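Local coordinates for protein (R)-specific enoyl-CoA hydratase (PDB 1IQ6) that catalyses the hydration of trans-2-enoyl-CoA of four to six carbons to the corresponding (3R)-3-hydroxyacyl-CoA, in a pathway of polyhydroxyalkanoate biosynthesis, at residues B[75-78]-B[79-82]. Numbering follows the deposited sequence.
Sequences SIYL and GQSL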
loop_
_atom_site.group_PDB
_atom_site.type_symbol
_atom_site.label_atom_id
_atom_site.label_comp_id
_atom_site.label_asym_id
_atom_site.label_seq_id
_atom_site.Cartn_x
_atom_site.Cartn_y
_atom_site.Cartn_z
ATOM N N SER B 75 2.119 0.814 17.056
ATOM C CA SER B 75 0.866 0.973 16.323
ATOM C C SER B 75 0.608 -0.215 15.407
ATOM O O SER B 75 1.535 -0.768 14.808
ATOM C CB SER B 75 0.892 2.251 15.480
ATOM O OG SER B 75 0.983 3.407 16.290
ATOM N N ILE B 76 -0.657 -0.604 15.300
ATOM C CA ILE B 76 -1.044 -1.710 14.439
ATOM C C ILE B 76 -2.062 -1.229 13.402
ATOM O O ILE B 76 -3.076 -0.629 13.744
ATOM C CB ILE B 76 -1.650 -2.869 15.260
ATOM C CG1 ILE B 76 -0.588 -3.443 16.205
ATOM C CG2 ILE B 76 -2.178 -3.948 14.327
ATOM C CD1 ILE B 76 -1.098 -4.547 17.110
ATOM N N TYR B 77 -1.765 -1.490 12.133
ATOM C CA TYR B 77 -2.625 -1.103 11.017
ATOM C C TYR B 77 -3.929 -1.898 11.013
ATOM O O TYR B 77 -3.909 -3.128 11.021
ATOM C CB TYR B 77 -1.885 -1.371 9.705
ATOM C CG TYR B 77 -1.710 -0.192 8.768
ATOM C CD1 TYR B 77 -0.577 -0.108 7.962
ATOM C CD2 TYR B 77 -2.692 0.793 8.629
ATOM C CE1 TYR B 77 -0.417 0.914 7.041
ATOM C CE2 TYR B 77 -2.540 1.833 7.698
ATOM C CZ TYR B 77 -1.393 1.878 6.908
ATOM O OH TYR B 77 -1.208 2.874 5.978
ATOM N N LEU B 78 -5.060 -1.201 11.002
ATOM C CA LEU B 78 -6.355 -1.871 10.950
ATOM C C LEU B 78 -6.996 -1.636 9.579
ATOM O O LEU B 78 -7.693 -2.499 9.050
ATOM C CB LEU B 78 -7.286 -1.357 12.055
ATOM C CG LEU B 78 -6.863 -1.624 13.504
ATOM C CD1 LEU B 78 -7.948 -1.114 14.440
ATOM C CD2 LEU B 78 -6.637 -3.113 13.728
ATOM N N GLY B 79 -6.752 -0.463 8.999
ATOM C CA GLY B 79 -7.319 -0.168 7.697
ATOM C C GLY B 79 -6.693 1.044 7.039
ATOM O O GLY B 79 -6.127 1.904 7.713
ATOM N N GLN B 80 -6.784 1.104 5.715
ATOM C CA GLN B 80 -6.246 2.226 4.957
ATOM C C GLN B 80 -7.033 2.400 3.672
ATOM O O GLN B 80 -7.185 1.451 2.902
ATOM C CB GLN B 80 -4.769 1.997 4.613
ATOM C CG GLN B 80 -4.150 3.085 3.726
ATOM C CD GLN B 80 -3.917 4.402 4.460
ATOM O OE1 GLN B 80 -3.157 4.460 5.429
ATOM N NE2 GLN B 80 -4.566 5.465 3.992
ATOM N N SER B 81 -7.563 3.599 3.453
ATOM C CA SER B 81 -8.294 3.891 2.225
ATOM C C SER B 81 -7.367 4.768 1.390
ATOM O O SER B 81 -6.642 5.610 1.933
ATOM C CB SER B 81 -9.607 4.627 2.521
ATOM O OG SER B 81 -9.379 5.888 3.118
ATOM N N LEU B 82 -7.373 4.559 0.079
ATOM C CA LEU B 82 -6.507 5.313 -0.818
ATOM C C LEU B 82 -7.204 5.740 -2.095
ATOM O O LEU B 82 -7.904 4.956 -2.724
ATOM C CB LEU B 82 -5.293 4.463 -1.205
ATOM C CG LEU B 82 -4.423 3.950 -0.062
ATOM C CD1 LEU B 82 -3.568 2.787 -0.558
ATOM C CD2 LEU B 82 -3.560 5.068 0.486
#
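Tyr77 and Gln80 meet across a classic beta bulge in strand 76-84, where Leu78 and Gly79 both face Val130 of the adjoining strand and the chain direction turns by 58° between residues 76-78 and 79-82. Leu78 takes the near-helical psi (-34°) expected of the first residue of a classic bulge, unlike its extended neighbours. With the extra residue taken up there, Tyr77 and Gln80, three positions apart, lie on the same side of the strand, and their side chains converge beside the carbonyl oxygen of Gly79. The Tyr77 hydroxyl donates a short hydrogen bond to the amide oxygen of Gln80, 2.6 Å from OH to OE1. OE1 lies at the ring edge, near the ring plane, whereas the amide stands almost perpendicular to the ring, and the donor lies slightly out of the carbonyl plane. Alongside this bond, CE2 of Tyr77 passes 3.6 Å from the carbonyl oxygen of Gly79 and 3.8 Å from CB of Gln80. The Gln80 chain leaves with CG anti to the backbone N (chi1 176°) and then bends at chi2, which brings its oxygen back to the tyrosine. The other end of the amide is held too: NE2 of Gln80 donates to the carbonyl oxygen of Ser81 at 2.9 Å and also bonds to Thr114 OG1. Bonds at both ends thus fix the amide's rotation and satisfy a buried polar group. Within this hot-dog fold, Tyr77 packs on Phe62 and Leu66 of helix 55-68, while it and Gln80 both touch Ala129 of strand 123-132. Along the opposite edge of strand 76-84, residues 79-82 pair antiparallel with a strand of the second subunit, continuing the sheet across the dimer interface, where the Tyr77 ring also meets Phe84 of that subunit.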